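Lipocalin AI-4 (Rhodnius prolixus, PDB 5H9N) binds cysteinyl leukotrienes such as leukotriene C4 inside a salivary lipocalin barrel, probably sequestering these inflammatory mediators while the insect takes blood. Local coordinates at residues F21-F27 with F78-Q82; S52-L56 with C67-T71. The protein carries 1 engineered substitution. One frame throughout, in Å; residues are numbered along the deposited sequence.

Contact 1: residues F21-F27 with F78-Q82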
# COMPACT_ATOMS: atom_id res chain seq x y z
N PHE A 21 14.42 -3.56 4.93
CA PHE A 21 13.02 -3.53 5.35
C PHE A 21 12.77 -4.53 6.48
O PHE A 21 13.15 -5.70 6.38
CB PHE A 21 12.09 -3.83 4.18
CG PHE A 21 10.64 -3.94 4.57
CD1 PHE A 21 9.94 -2.83 5.01
CD2 PHE A 21 9.97 -5.15 4.47
CE1 PHE A 21 8.60 -2.92 5.36
CE2 PHE A 21 8.63 -5.25 4.82
CZ PHE A 21 7.94 -4.13 5.26
N ASP A 22 12.13 -4.05 7.54
CA ASP A 22 11.83 -4.84 8.73
C ASP A 22 10.33 -5.11 8.80
O ASP A 22 9.55 -4.28 9.28
CB ASP A 22 12.30 -4.10 9.99
CG ASP A 22 12.19 -4.93 11.26
OD1 ASP A 22 11.42 -5.91 11.29
OD2 ASP A 22 12.88 -4.58 12.24
N ALA A 23 9.92 -6.28 8.32
CA ALA A 23 8.50 -6.61 8.23
C ALA A 23 7.83 -6.60 9.60
O ALA A 23 6.66 -6.21 9.71
CB ALA A 23 8.32 -7.96 7.56
N ASN A 24 8.56 -6.99 10.63
CA ASN A 24 7.99 -7.03 11.97
C ASN A 24 7.59 -5.65 12.48
O ASN A 24 6.61 -5.51 13.21
CB ASN A 24 8.97 -7.67 12.96
CG ASN A 24 9.04 -9.18 12.81
OD1 ASN A 24 8.17 -9.80 12.21
ND2 ASN A 24 10.09 -9.78 13.38
N ARG A 25 8.34 -4.63 12.09
CA ARG A 25 8.03 -3.28 12.55
C ARG A 25 6.99 -2.60 11.68
O ARG A 25 6.31 -1.69 12.12
CB ARG A 25 9.28 -2.41 12.58
CG ARG A 25 10.29 -2.82 13.63
CD ARG A 25 11.28 -1.70 13.85
NE ARG A 25 10.63 -0.54 14.44
CZ ARG A 25 11.02 0.72 14.25
NH1 ARG A 25 12.06 0.97 13.47
NH2 ARG A 25 10.36 1.71 14.83
N PHE A 26 6.86 -3.04 10.43
CA PHE A 26 5.87 -2.45 9.55
C PHE A 26 4.48 -3.05 9.76
O PHE A 26 3.49 -2.32 9.85
CB PHE A 26 6.26 -2.59 8.08
CG PHE A 26 5.21 -2.05 7.16
CD1 PHE A 26 5.07 -0.68 6.99
CD2 PHE A 26 4.31 -2.89 6.50
CE1 PHE A 26 4.08 -0.16 6.19
CE2 PHE A 26 3.32 -2.37 5.69
CZ PHE A 26 3.21 -1.01 5.54
N PHE A 27 4.40 -4.37 9.82
CA PHE A 27 3.12 -5.05 9.93
C PHE A 27 2.67 -5.17 11.38
O PHE A 27 2.41 -6.27 11.88
CB PHE A 27 3.18 -6.43 9.26
CG PHE A 27 3.35 -6.36 7.77
CD1 PHE A 27 2.30 -5.99 6.95
CD2 PHE A 27 4.57 -6.67 7.18
CE1 PHE A 27 2.45 -5.93 5.58
CE2 PHE A 27 4.73 -6.62 5.81
CZ PHE A 27 3.67 -6.24 5.00
N PHE A 78 8.28 -7.52 -2.31
CA PHE A 78 6.85 -7.58 -2.65
C PHE A 78 6.08 -8.62 -1.85
O PHE A 78 6.59 -9.69 -1.50
CB PHE A 78 6.66 -7.84 -4.15
CG PHE A 78 6.67 -6.59 -4.98
CD1 PHE A 78 7.86 -6.05 -5.43
CD2 PHE A 78 5.48 -5.93 -5.29
CE1 PHE A 78 7.86 -4.87 -6.18
CE2 PHE A 78 5.49 -4.77 -6.02
CZ PHE A 78 6.67 -4.25 -6.48
N TYR A 79 4.83 -8.26 -1.61
CA TYR A 79 3.86 -9.10 -0.93
C TYR A 79 2.64 -9.27 -1.82
O TYR A 79 2.26 -8.35 -2.54
CB TYR A 79 3.45 -8.48 0.41
CG TYR A 79 4.57 -8.48 1.40
CD1 TYR A 79 5.54 -7.49 1.39
CD2 TYR A 79 4.71 -9.51 2.33
CE1 TYR A 79 6.59 -7.51 2.28
CE2 TYR A 79 5.74 -9.53 3.23
CZ TYR A 79 6.68 -8.53 3.20
OH TYR A 79 7.72 -8.55 4.09
N SER A 80 2.03 -10.45 -1.75
CA SER A 80 0.75 -10.73 -2.39
C SER A 80 -0.31 -10.85 -1.31
O SER A 80 -0.13 -11.61 -0.35
CB SER A 80 0.82 -12.02 -3.21
OG SER A 80 -0.44 -12.39 -3.71
N PHE A 81 -1.40 -10.12 -1.46
CA PHE A 81 -2.51 -10.19 -0.53
C PHE A 81 -3.74 -10.75 -1.20
O PHE A 81 -4.18 -10.24 -2.25
CB PHE A 81 -2.80 -8.81 0.07
CG PHE A 81 -1.81 -8.41 1.11
CD1 PHE A 81 -2.00 -8.77 2.43
CD2 PHE A 81 -0.66 -7.72 0.77
CE1 PHE A 81 -1.07 -8.43 3.40
CE2 PHE A 81 0.27 -7.36 1.76
CZ PHE A 81 0.06 -7.73 3.06
N GLN A 82 -4.29 -11.80 -0.60
CA GLN A 82 -5.54 -12.38 -1.04
C GLN A 82 -6.64 -11.81 -0.17
O GLN A 82 -6.63 -12.00 1.04
CB GLN A 82 -5.49 -13.90 -0.93
CG GLN A 82 -6.65 -14.59 -1.62
CD GLN A 82 -6.73 -14.23 -3.09
OE1 GLN A 82 -5.71 -14.09 -3.76
NE2 GLN A 82 -7.95 -14.07 -3.60
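The short helix 23-26 and its flanking residues F21 and F27 meet strand 78-85 through side chains alone; no hydrogen bond crosses between the segments, and even the nearest CA atoms, A23 CA and Y79 CA, are 10.6 Å apart, a gap spanned by aromatic rings. F21, ahead of the helix, brings its ring up to the end of Y79, with F21 CE2 3.5 Å from Y79 OH, and this hydroxyl lies at the edge of the F21 ring, near its plane. D22 is the N-cap: its OD1 accepts two weak bonds, from N24 N at 3.1 Å and R25 N at 3.4 Å, so that the first turn is capped, while the CA-to-CB bond of D22 points away from the strand. A23 adds its methyl, A23 CB lying 3.6 Å from Y79 OH, and A23 O closes the turn by accepting from F27 N at 2.9 Å. F27, the first residue to leave helical geometry, directs its edge at the face of Y79 in a T-shaped pair, with ring centroids 5.1 Å apart and planes at 66°, and F27 CE1 reaches F81 CZ at 3.9 Å. Y79 and F81 both point CA-to-CB toward segment 21-27; Y79 meets F21, A23 and F27, F81 only F27. F26 and F81 also touch the bound leukotriene C4, so the short helix against this end of the lipocalin barrel borders the pocket. F21 also touches V97 of strand 90-100, while F26 stacks on W31 of strand 30-36 and packs against A106 and L108 of strand 105-112.

Contact 2: residues S52-L56 with C67-T71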
# COMPACT_ATOMS: atom_id res chain seq x y z
N SER A 52 -0.84 -10.54 13.20
CA SER A 52 0.22 -11.51 12.94
C SER A 52 0.09 -12.17 11.59
O SER A 52 -1.01 -12.23 11.03
CB SER A 52 0.23 -12.60 14.00
OG SER A 52 0.24 -12.08 15.31
N ASN A 53 1.21 -12.67 11.08
CA ASN A 53 1.23 -13.48 9.87
C ASN A 53 0.63 -12.78 8.67
O ASN A 53 -0.09 -13.40 7.88
CB ASN A 53 0.51 -14.80 10.11
CG ASN A 53 1.15 -15.61 11.21
OD1 ASN A 53 2.37 -15.67 11.32
ND2 ASN A 53 0.33 -16.24 12.05
N LEU A 54 0.92 -11.48 8.56
CA LEU A 54 0.55 -10.70 7.38
C LEU A 54 -0.95 -10.68 7.14
O LEU A 54 -1.40 -10.68 6.00
CB LEU A 54 1.27 -11.24 6.14
CG LEU A 54 2.79 -11.34 6.27
CD1 LEU A 54 3.40 -12.07 5.06
CD2 LEU A 54 3.42 -9.97 6.46
N GLN A 55 -1.73 -10.65 8.22
CA GLN A 55 -3.17 -10.45 8.08
C GLN A 55 -3.50 -8.97 8.20
O GLN A 55 -2.88 -8.23 8.98
CB GLN A 55 -3.94 -11.24 9.13
CG GLN A 55 -3.64 -12.72 9.15
CD GLN A 55 -3.88 -13.41 7.82
OE1 GLN A 55 -5.02 -13.52 7.36
NE2 GLN A 55 -2.81 -13.86 7.19
N LEU A 56 -4.47 -8.51 7.42
CA LEU A 56 -4.94 -7.15 7.61
C LEU A 56 -6.41 -7.01 7.32
O LEU A 56 -7.03 -7.85 6.66
CB LEU A 56 -4.10 -6.16 6.79
CG LEU A 56 -3.92 -6.30 5.29
CD1 LEU A 56 -5.00 -5.54 4.55
CD2 LEU A 56 -2.55 -5.76 4.91
N CYS A 67 -7.67 -9.39 4.37
CA CYS A 67 -6.61 -9.87 3.49
C CYS A 67 -5.60 -10.75 4.20
O CYS A 67 -5.31 -10.56 5.38
CB CYS A 67 -5.86 -8.70 2.85
SG CYS A 67 -6.86 -7.53 1.91
N SER A 68 -5.04 -11.69 3.45
CA SER A 68 -3.99 -12.55 3.96
C SER A 68 -2.78 -12.40 3.03
O SER A 68 -2.89 -12.62 1.82
CB SER A 68 -4.46 -13.99 4.01
OG SER A 68 -3.44 -14.86 4.43
N GLY A 69 -1.62 -12.05 3.59
CA GLY A 69 -0.44 -11.80 2.78
C GLY A 69 0.58 -12.92 2.75
O GLY A 69 0.60 -13.81 3.61
N SER A 70 1.44 -12.86 1.74
CA SER A 70 2.57 -13.76 1.62
C SER A 70 3.64 -13.07 0.79
O SER A 70 3.34 -12.21 -0.04
CB SER A 70 2.15 -15.09 0.98
OG SER A 70 1.51 -14.86 -0.26
N THR A 71 4.90 -13.43 1.01
CA THR A 71 5.97 -12.87 0.19
C THR A 71 5.89 -13.41 -1.23
O THR A 71 5.44 -14.52 -1.47
CB THR A 71 7.35 -13.17 0.77
OG1 THR A 71 7.48 -14.58 0.97
CG2 THR A 71 7.55 -12.46 2.09
O HOH W 1 -0.73 -15.26 5.62
O HOH W 2 -7.39 -12.22 6.90
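Three backbone hydrogen bonds join the segments. L56 and C67 form an antiparallel hydrogen-bonded pair with two nearly straight bonds, C67 N to L56 O at 2.8 Å and L56 N to C67 O at 3.0 Å; the third runs from G69 N to L54 O at 2.8 Å. Between them Q55 and S68 make a non-hydrogen-bonded pair, where Q55 CA lies 3.4 Å from C67 O in a CA-H...O contact. The type I' turn from S52 to Q55 brings the chain into strand 55-60, and Q55 NE2 donates to N53 O at 2.8 Å, folding the glutamine back over the turn. Water 1 extends the ladder beyond the last direct bond: it donates to N53 O (3.0 Å) and G69 O (2.8 Å) and accepts from S68 OG (3.0 Å). On the face opposite Q55 and S68, L56 CD1 packs on C67 CB at 3.7 Å. L54 points toward the strand over G69, and its CD1 reaches S70 CA at 3.9 Å. C67 is tied by a disulfide to C83, in strand 78-85. The chemistry is therefore divided between the faces of the hairpin: a polar, hydrated side carries Q55 and S68, while an apolar side carries L56, which touches the bound leukotriene, and C67.

Contact 2 is nested in sequence within the loop closed by contact 1, and their centres lie 8 Å apart. Strands 63-71 and 78-85 are neighbours in the barrel sheet, joined where S80 N meets S70 O at 2.8 Å and Q82 O meets S68 N at 2.9 Å, both probable hydrogen bonds. F81 of contact 1 packs directly on contact 2, with F81 CE1 3.4 Å from L56 CD2 and F81 CD1 3.4 Å from G69 CA. F81 and L56 each have side chains about 4 Å from leukotriene C4, and F26 touches it as well. Both contacts thus contribute to the lining of one ligand pocket, while L54 touches both F27 and Y79.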